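Local atomic coordinates of oxidized polyvinyl alcohol hydrolase (Pseudomonas sp. VM15C, PDB entry 3WWC), a protein that hydrolyses beta-diketones such as 4,6-nonanedione and cleaves oxidized polyvinyl alcohol in the second step of its degradation. Residues A[31-35]-A[159-164]; A[49-55]-A[95-101]; A[226-230]-A[284-288]. The protein carries 1 engineered substitution. One frame throughout, in Å; residues are numbered along the deposited sequence.

Overall arrangement
Contact 2 is the buried one: strands 46-53 and 96-100 pair within the central mixed sheet, held by regular backbone hydrogen bonds and apolar side chains. Contact 1 lies beside it, centres 10 Å apart, and extends that packing outward: Val160 of helix 148-160 sits on Phe50 and Ile98, and Tyr164 reaches Pro54. Contact 1 is partly exposed; no direct hydrogen bond joins its segments, which meet by packing round a disulfide sulfur. Contact 3 is on the opposite side of the chain's centre, about 17 Å from contact 2 by nearest atoms. Also partly buried, it differs in using one asparagine amide to hold a loop against helix 275-288.

Contact 1: A[31-35]-A[159-164]; sequences YEVKE and CVGTKY
Val33 packs on Cys159, half of the Cys27-Cys159 disulfide, where the loop before strand 36-43 meets helix 148-160 and the turn after it in this alpha/beta hydrolase-like fold. The tight part gathers round the sulfur and Val160: Val33 CG1 lies 4.2 Å from Val160 CG2, and Tyr31 CD1 comes to 3.9 Å from Cys159 SG, a sulfur-aromatic contact with the sulfur 64° off the ring normal; the tyrosine hydroxyl is taken up by Val39 O. Val33 CG2 is packed against Cys159 SG, though the modelled 3.1 Å is too short to be taken literally. With CG1 anti to the valine nitrogen (chi1 -179°), the two methyls divide between these neighbours. The Val160 side chain also touches Phe50 and Val52 of strand 46-53.

Toward Glu35 the contact becomes looser. The aliphatic part of Lys163 passes beside the Val33 carbonyl and bends at its last two torsions, its NZ remaining 6.9 Å from Glu35 OE1, so the opposite charges do not pair. No direct hydrogen bond joins the segments. Water 1 bridges them, donating to Glu35 OE1 and lying at the ring edge of Tyr164, in its plane, 2.7 Å from Tyr164 OH.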
loop_
_atom_site.group_PDB
_atom_site.type_symbol
_atom_site.label_atom_id
_atom_site.label_comp_id
_atom_site.label_asym_id
_atom_site.label_seq_id
_atom_site.Cartn_x
_atom_site.Cartn_y
_atom_site.Cartn_z
ATOM N N TYR A 31 26.435 -6.946 1.362
ATOM C CA TYR A 31 25.203 -7.507 1.913
ATOM C C TYR A 31 24.885 -8.837 1.266
ATOM O O TYR A 31 24.849 -8.953 0.049
ATOM C CB TYR A 31 24.018 -6.512 1.751
ATOM C CG TYR A 31 22.842 -6.870 2.676
ATOM C CD1 TYR A 31 21.794 -7.687 2.211
ATOM C CD2 TYR A 31 22.854 -6.487 4.008
ATOM C CE1 TYR A 31 20.773 -8.120 3.056
ATOM C CE2 TYR A 31 21.843 -6.927 4.875
ATOM C CZ TYR A 31 20.828 -7.731 4.386
ATOM O OH TYR A 31 19.881 -8.200 5.274
ATOM N N GLU A 32 24.622 -9.853 2.065
ATOM C CA GLU A 32 24.355 -11.164 1.500
ATOM C C GLU A 32 22.881 -11.485 1.678
ATOM O O GLU A 32 22.471 -11.824 2.766
ATOM C CB GLU A 32 25.181 -12.217 2.235
ATOM C CG GLU A 32 26.612 -11.775 2.495
ATOM C CD GLU A 32 27.434 -12.839 3.207
ATOM O OE1 GLU A 32 28.111 -13.622 2.506
ATOM O OE2 GLU A 32 27.398 -12.889 4.461
ATOM N N VAL A 33 22.095 -11.360 0.618
ATOM C CA VAL A 33 20.671 -11.665 0.671
ATOM C C VAL A 33 20.415 -13.135 0.845
ATOM O O VAL A 33 21.163 -13.979 0.329
ATOM C CB VAL A 33 19.970 -11.231 -0.602
ATOM C CG1 VAL A 33 18.460 -11.551 -0.508
ATOM C CG2 VAL A 33 20.186 -9.810 -0.800
ATOM N N LYS A 34 19.374 -13.464 1.590
ATOM C CA LYS A 34 19.055 -14.849 1.816
ATOM C C LYS A 34 17.570 -15.116 1.773
ATOM O O LYS A 34 16.760 -14.184 1.835
ATOM C CB LYS A 34 19.610 -15.291 3.184
ATOM C CG LYS A 34 19.119 -14.450 4.338
ATOM C CD LYS A 34 19.603 -14.945 5.742
ATOM C CE LYS A 34 18.869 -16.230 6.223
ATOM N NZ LYS A 34 17.418 -16.053 6.521
ATOM N N GLU A 35 17.216 -16.395 1.656
ATOM C CA GLU A 35 15.825 -16.776 1.708
ATOM C C GLU A 35 15.483 -16.600 3.168
ATOM O O GLU A 35 16.319 -16.822 4.052
ATOM C CB GLU A 35 15.655 -18.241 1.322
ATOM C CG GLU A 35 14.288 -18.777 1.603
ATOM C CD GLU A 35 14.076 -20.188 1.044
ATOM O OE1 GLU A 35 15.038 -20.784 0.525
ATOM O OE2 GLU A 35 12.938 -20.694 1.136
ATOM N N CYS A 159 18.093 -5.147 -4.276
ATOM C CA CYS A 159 19.058 -6.066 -3.684
ATOM C C CYS A 159 18.641 -7.532 -3.837
ATOM O O CYS A 159 19.456 -8.423 -4.251
ATOM C CB CYS A 159 19.211 -5.698 -2.197
ATOM S SG CYS A 159 20.396 -6.779 -1.346
ATOM N N VAL A 160 17.374 -7.853 -3.556
ATOM C CA VAL A 160 16.918 -9.241 -3.673
ATOM C C VAL A 160 17.105 -9.713 -5.130
ATOM O O VAL A 160 17.395 -10.872 -5.362
ATOM C CB VAL A 160 15.425 -9.357 -3.223
ATOM C CG1 VAL A 160 14.886 -10.752 -3.463
ATOM C CG2 VAL A 160 15.332 -9.016 -1.749
ATOM N N GLY A 161 16.935 -8.797 -6.079
ATOM C CA GLY A 161 17.053 -9.140 -7.498
ATOM C C GLY A 161 18.452 -9.541 -7.912
ATOM O O GLY A 161 18.617 -9.947 -9.048
ATOM N N THR A 162 19.441 -9.365 -7.038
ATOM C CA THR A 162 20.790 -9.836 -7.380
ATOM C C THR A 162 20.870 -11.322 -7.042
ATOM O O THR A 162 21.797 -12.009 -7.503
ATOM C CB THR A 162 21.921 -9.059 -6.613
ATOM O OG1 THR A 162 21.845 -9.375 -5.213
ATOM C CG2 THR A 162 21.851 -7.566 -6.865
ATOM N N LYS A 163 19.944 -11.861 -6.247
ATOM C CA LYS A 163 20.000 -13.271 -5.872
ATOM C C LYS A 163 18.911 -14.141 -6.489
ATOM O O LYS A 163 19.089 -15.370 -6.728
ATOM C CB LYS A 163 19.929 -13.428 -4.335
ATOM C CG LYS A 163 20.188 -14.874 -3.886
ATOM C CD LYS A 163 20.032 -15.055 -2.390
ATOM C CE LYS A 163 19.497 -16.454 -2.024
ATOM N NZ LYS A 163 20.390 -17.556 -2.473
ATOM N N TYR A 164 17.754 -13.535 -6.716
ATOM C CA TYR A 164 16.638 -14.236 -7.327
ATOM C C TYR A 164 16.255 -13.455 -8.582
ATOM O O TYR A 164 16.412 -12.240 -8.622
ATOM C CB TYR A 164 15.470 -14.288 -6.339
ATOM C CG TYR A 164 15.763 -15.102 -5.109
ATOM C CD1 TYR A 164 16.098 -14.475 -3.905
ATOM C CD2 TYR A 164 15.772 -16.510 -5.154
ATOM C CE1 TYR A 164 16.438 -15.212 -2.782
ATOM C CE2 TYR A 164 16.116 -17.262 -4.022
ATOM C CZ TYR A 164 16.443 -16.591 -2.851
ATOM O OH TYR A 164 16.750 -17.276 -1.689
HETATM O O HOH W 1 16.915 -19.967 -2.016
#

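Contact 2: A[49-55]-A[95-101]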
loop_
_atom_site.group_PDB
_atom_site.type_symbol
_atom_site.label_atom_id
_atom_site.label_comp_id
_atom_site.label_asym_id
_atom_site.label_seq_id
_atom_site.Cartn_x
_atom_site.Cartn_y
_atom_site.Cartn_z
ATOM N N ALA A 49 14.939 -4.722 8.121
ATOM C CA ALA A 49 14.810 -6.139 7.922
ATOM C C ALA A 49 13.674 -6.417 6.969
ATOM O O ALA A 49 12.748 -5.596 6.817
ATOM C CB ALA A 49 14.528 -6.874 9.258
ATOM N N PHE A 50 13.730 -7.586 6.359
ATOM C CA PHE A 50 12.683 -8.006 5.436
ATOM C C PHE A 50 12.782 -9.496 5.236
ATOM O O PHE A 50 13.827 -10.108 5.531
ATOM C CB PHE A 50 12.797 -7.272 4.088
ATOM C CG PHE A 50 14.137 -7.435 3.373
ATOM C CD1 PHE A 50 15.179 -6.545 3.641
ATOM C CD2 PHE A 50 14.342 -8.479 2.460
ATOM C CE1 PHE A 50 16.437 -6.684 2.987
ATOM C CE2 PHE A 50 15.582 -8.633 1.813
ATOM C CZ PHE A 50 16.626 -7.735 2.067
ATOM N N ILE A 51 11.700 -10.106 4.769
ATOM C CA ILE A 51 11.648 -11.560 4.623
ATOM C C ILE A 51 11.391 -11.899 3.171
ATOM O O ILE A 51 10.494 -11.332 2.519
ATOM C CB ILE A 51 10.529 -12.133 5.512
ATOM C CG1 ILE A 51 10.807 -11.776 6.982
ATOM C CG2 ILE A 51 10.448 -13.667 5.394
ATOM C CD1 ILE A 51 9.642 -12.133 7.969
ATOM N N VAL A 52 12.108 -12.899 2.674
ATOM C CA VAL A 52 11.970 -13.297 1.289
ATOM C C VAL A 52 11.451 -14.711 1.158
ATOM O O VAL A 52 11.996 -15.658 1.764
ATOM C CB VAL A 52 13.345 -13.249 0.539
ATOM C CG1 VAL A 52 13.185 -13.783 -0.934
ATOM C CG2 VAL A 52 13.931 -11.850 0.552
ATOM N N TYR A 53 10.384 -14.880 0.372
ATOM C CA TYR A 53 9.885 -16.230 0.049
ATOM C C TYR A 53 10.012 -16.309 -1.494
ATOM O O TYR A 53 9.188 -15.743 -2.244
ATOM C CB TYR A 53 8.402 -16.404 0.467
ATOM C CG TYR A 53 8.098 -16.530 1.961
ATOM C CD1 TYR A 53 8.019 -15.403 2.795
ATOM C CD2 TYR A 53 7.862 -17.783 2.541
ATOM C CE1 TYR A 53 7.720 -15.555 4.157
ATOM C CE2 TYR A 53 7.562 -17.925 3.889
ATOM C CZ TYR A 53 7.496 -16.806 4.687
ATOM O OH TYR A 53 7.176 -16.955 6.047
ATOM N N PRO A 54 11.018 -17.043 -2.017
ATOM C CA PRO A 54 11.181 -17.137 -3.475
ATOM C C PRO A 54 10.030 -17.863 -4.155
ATOM O O PRO A 54 9.432 -18.798 -3.616
ATOM C CB PRO A 54 12.510 -17.871 -3.662
ATOM C CG PRO A 54 13.197 -17.746 -2.325
ATOM C CD PRO A 54 12.107 -17.724 -1.288
ATOM N N ALA A 55 9.713 -17.413 -5.368
ATOM C CA ALA A 55 8.619 -17.996 -6.122
ATOM C C ALA A 55 8.786 -19.463 -6.385
ATOM O O ALA A 55 9.897 -19.880 -6.721
ATOM C CB ALA A 55 8.495 -17.275 -7.482
ATOM N N TYR A 95 5.018 -16.090 -7.129
ATOM C CA TYR A 95 5.502 -14.746 -6.917
ATOM C C TYR A 95 6.621 -14.788 -5.911
ATOM O O TYR A 95 6.558 -15.585 -4.983
ATOM C CB TYR A 95 4.414 -13.799 -6.310
ATOM C CG TYR A 95 3.278 -13.523 -7.264
ATOM C CD1 TYR A 95 2.319 -14.503 -7.521
ATOM C CD2 TYR A 95 3.219 -12.340 -7.955
ATOM C CE1 TYR A 95 1.322 -14.303 -8.487
ATOM C CE2 TYR A 95 2.221 -12.117 -8.914
ATOM C CZ TYR A 95 1.290 -13.111 -9.169
ATOM O OH TYR A 95 0.369 -12.857 -10.142
ATOM N N THR A 96 7.634 -13.970 -6.128
ATOM C CA THR A 96 8.677 -13.861 -5.113
ATOM C C THR A 96 8.164 -12.770 -4.150
ATOM O O THR A 96 7.907 -11.617 -4.525
ATOM C CB THR A 96 10.016 -13.534 -5.720
ATOM O OG1 THR A 96 10.498 -14.742 -6.337
ATOM C CG2 THR A 96 11.012 -13.158 -4.648
ATOM N N VAL A 97 7.933 -13.195 -2.918
ATOM C CA VAL A 97 7.367 -12.332 -1.870
ATOM C C VAL A 97 8.513 -11.720 -1.071
ATOM O O VAL A 97 9.392 -12.429 -0.583
ATOM C CB VAL A 97 6.446 -13.165 -0.968
ATOM C CG1 VAL A 97 5.859 -12.272 0.141
ATOM C CG2 VAL A 97 5.297 -13.749 -1.798
ATOM N N ILE A 98 8.534 -10.386 -0.984
ATOM C CA ILE A 98 9.619 -9.656 -0.301
ATOM C C ILE A 98 8.871 -8.719 0.633
ATOM O O ILE A 98 8.314 -7.695 0.202
ATOM C CB ILE A 98 10.454 -8.887 -1.319
ATOM C CG1 ILE A 98 10.960 -9.824 -2.438
ATOM C CG2 ILE A 98 11.634 -8.250 -0.578
ATOM C CD1 ILE A 98 11.671 -9.029 -3.546
ATOM N N ALA A 99 8.860 -9.067 1.936
ATOM C CA ALA A 99 8.023 -8.390 2.933
ATOM C C ALA A 99 8.835 -7.591 3.893
ATOM O O ALA A 99 9.606 -8.154 4.683
ATOM C CB ALA A 99 7.256 -9.486 3.711
ATOM N N PRO A 100 8.676 -6.284 3.885
ATOM C CA PRO A 100 9.458 -5.440 4.794
ATOM C C PRO A 100 8.919 -5.417 6.202
ATOM O O PRO A 100 7.718 -5.492 6.414
ATOM C CB PRO A 100 9.338 -4.039 4.167
ATOM C CG PRO A 100 7.901 -4.084 3.519
ATOM C CD PRO A 100 7.834 -5.487 2.937
ATOM N N VAL A 101 9.836 -5.313 7.167
ATOM C CA VAL A 101 9.467 -5.165 8.590
ATOM C C VAL A 101 9.390 -3.665 8.857
ATOM O O VAL A 101 10.211 -2.880 8.335
ATOM C CB VAL A 101 10.529 -5.839 9.465
ATOM C CG1 VAL A 101 10.256 -5.621 10.983
ATOM C CG2 VAL A 101 10.522 -7.343 9.146
HETATM O O HOH W 2 12.831 -2.919 9.036
#
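Tyr95 opens its segment by turning its side chain away from Ala55, although its carbonyl O receives a CA-H...O contact from Ala55 CA; its hydroxyl is hydrogen-bonded to Asp319 OD1. Thr96 makes the one side-chain hydrogen bond across the pair: OG1 accepts from Ala55 N at 2.9 Å, just beyond the end of strand 46-53. A chi1 of -75° sets OG1 beside the threonine nitrogen and turns it toward that N-H. Val97 and Tyr53 form a hydrogen-bonded pair with both backbone bonds made, and their CB atoms lie 4.0 Å apart. At Ile98 the pairing is non-hydrogen-bonded, opposite Val52, and Ile98 CG2 comes 4.1 Å from Phe50 CD2. These two side chains lie alongside each other, pointing the same way, while Val52 CG2 sits at the phenyl edge in the ring plane; Val160 of helix 148-160 covers Phe50 and Ile98. Ala99 pairs with Ile51 through two backbone bonds, on the face where Leu79 of helix 75-80 packs. Pro100, lacking an N-H, falls at the non-hydrogen-bonded position opposite Phe50. Val101 N closes the series on Ala49 O at 2.9 Å, and water 2 links Val101 O to Ala49 N. The strand directions differ by 164°, an antiparallel pair near one end of the mixed sheet, with strand 36-43 outside it and helices on both faces, as in the alpha/beta hydrolase fold.

Contact 3: A[226-230]-A[284-288]; sequences APTKI and NFFSA
Residues Ala226 to Lys229 form a type I beta turn whose outgoing end brings Ile230 to within 5.4 Å of Phe285, measured CA to CA. The partner segment lies on helix 275-288, whose Asn284 directs its side chain at the turn. No backbone-to-backbone hydrogen bond joins them; the polar link is made by one amide group.

Asn284 ND2 donates twice, to Pro227 O at 2.8 Å and to Lys229 O at 2.9 Å, so both of its hydrogens are used on carbonyls from the turn. The N-H...O angles, 163° and 156°, are fairly straight, but the nitrogen stands above both carbonyl planes instead of on a lone pair. Seen from the amide, Pro227 O lies in its plane and Lys229 O is slightly tilted from it. On the other branch, OD1 accepts from Gln280 one turn earlier in the helix, which fixes the rotation of the amide. An alanine here would take away both donors and is likely to leave the Pro227 and Lys229 carbonyls without these mates, setting the turn freer to shift against the helix.

Beside this polar grip, Ile230 supplies the apolar part. Its CG2 meets the edge of the Phe285 ring in plane, 4.0 Å from CD1, while its chain extends (chi2 166°) to put CD1 3.7 Å from Ala288 CB. Leu188 of helix 178-189 also packs on Phe285. Lys229 turns away from the helix and forms a salt bridge with Asp209.

Asn284 directly follows Ser283, assigned by similarity to the charge relay system, but the contact itself is structural packing: a helix asparagine hydrogen-bonded to two type I turn carbonyls, tying the loop after helix 216-225 to helix 275-288 of the alpha/beta hydrolase-like fold.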
loop_
_atom_site.group_PDB
_atom_site.type_symbol
_atom_site.label_atom_id
_atom_site.label_comp_id
_atom_site.label_asym_id
_atom_site.label_seq_id
_atom_site.Cartn_x
_atom_site.Cartn_y
_atom_site.Cartn_z
ATOM N N ALA A 226 -17.593 16.675 -2.527
ATOM C CA ALA A 226 -17.087 16.645 -3.898
ATOM C C ALA A 226 -16.517 15.245 -4.117
ATOM O O ALA A 226 -15.307 15.046 -4.267
ATOM C CB ALA A 226 -15.997 17.673 -4.051
ATOM N N PRO A 227 -17.391 14.256 -4.202
ATOM C CA PRO A 227 -16.919 12.884 -4.361
ATOM C C PRO A 227 -16.236 12.470 -5.617
ATOM O O PRO A 227 -15.555 11.407 -5.615
ATOM C CB PRO A 227 -18.158 12.037 -4.083
ATOM C CG PRO A 227 -19.296 12.942 -4.438
ATOM C CD PRO A 227 -18.863 14.335 -4.107
ATOM N N THR A 228 -16.356 13.264 -6.675
ATOM C CA THR A 228 -15.749 12.875 -7.926
ATOM C C THR A 228 -14.535 13.718 -8.204
ATOM O O THR A 228 -13.924 13.565 -9.246
ATOM C CB THR A 228 -16.705 13.043 -9.146
ATOM O OG1 THR A 228 -16.991 14.434 -9.341
ATOM C CG2 THR A 228 -17.988 12.240 -8.946
ATOM N N LYS A 229 -14.150 14.587 -7.286
ATOM C CA LYS A 229 -13.001 15.365 -7.675
ATOM C C LYS A 229 -11.681 14.791 -7.171
ATOM O O LYS A 229 -11.662 13.934 -6.290
ATOM C CB LYS A 229 -13.173 16.770 -7.184
ATOM C CG LYS A 229 -13.066 16.862 -5.786
ATOM C CD LYS A 229 -11.867 17.742 -5.567
ATOM C CE LYS A 229 -12.219 19.009 -4.837
ATOM N NZ LYS A 229 -10.888 19.667 -4.602
ATOM N N ILE A 230 -10.598 15.273 -7.745
ATOM C CA ILE A 230 -9.285 14.869 -7.287
ATOM C C ILE A 230 -8.956 15.711 -6.061
ATOM O O ILE A 230 -8.921 16.941 -6.099
ATOM C CB ILE A 230 -8.249 15.038 -8.388
ATOM C CG1 ILE A 230 -8.507 13.977 -9.475
ATOM C CG2 ILE A 230 -6.827 14.791 -7.837
ATOM C CD1 ILE A 230 -7.743 14.272 -10.790
ATOM N N ASN A 284 -10.122 8.279 -7.471
ATOM C CA ASN A 284 -10.347 9.399 -8.396
ATOM C C ASN A 284 -9.003 9.825 -8.996
ATOM O O ASN A 284 -8.888 10.078 -10.205
ATOM C CB ASN A 284 -10.940 10.599 -7.627
ATOM C CG ASN A 284 -12.348 10.326 -7.116
ATOM O OD1 ASN A 284 -12.962 9.306 -7.442
ATOM N ND2 ASN A 284 -12.878 11.256 -6.330
ATOM N N PHE A 285 -7.965 9.881 -8.168
ATOM C CA PHE A 285 -6.682 10.301 -8.694
ATOM C C PHE A 285 -6.131 9.313 -9.681
ATOM O O PHE A 285 -5.690 9.703 -10.776
ATOM C CB PHE A 285 -5.670 10.494 -7.550
ATOM C CG PHE A 285 -4.289 10.801 -8.027
ATOM C CD1 PHE A 285 -3.930 12.102 -8.313
ATOM C CD2 PHE A 285 -3.378 9.767 -8.272
ATOM C CE1 PHE A 285 -2.687 12.377 -8.855
ATOM C CE2 PHE A 285 -2.127 10.036 -8.816
ATOM C CZ PHE A 285 -1.791 11.330 -9.105
ATOM N N PHE A 286 -6.149 8.022 -9.324
ATOM C CA PHE A 286 -5.537 7.048 -10.225
ATOM C C PHE A 286 -6.360 6.806 -11.482
ATOM O O PHE A 286 -5.804 6.549 -12.527
ATOM C CB PHE A 286 -5.241 5.727 -9.478
ATOM C CG PHE A 286 -4.116 5.861 -8.502
ATOM C CD1 PHE A 286 -2.814 6.133 -8.964
ATOM C CD2 PHE A 286 -4.332 5.682 -7.125
ATOM C CE1 PHE A 286 -1.740 6.225 -8.060
ATOM C CE2 PHE A 286 -3.263 5.769 -6.221
ATOM C CZ PHE A 286 -1.967 6.041 -6.689
ATOM N N SER A 287 -7.674 6.917 -11.390
ATOM C CA SER A 287 -8.473 6.737 -12.569
ATOM C C SER A 287 -8.236 7.834 -13.570
ATOM O O SER A 287 -8.246 7.558 -14.770
ATOM C CB SER A 287 -9.965 6.710 -12.208
ATOM O OG SER A 287 -10.222 5.552 -11.486
ATOM N N ALA A 288 -8.020 9.057 -13.091
ATOM C CA ALA A 288 -7.804 10.185 -13.995
ATOM C C ALA A 288 -6.481 10.078 -14.745
ATOM O O ALA A 288 -6.339 10.624 -15.809
ATOM C CB ALA A 288 -7.861 11.514 -13.235
#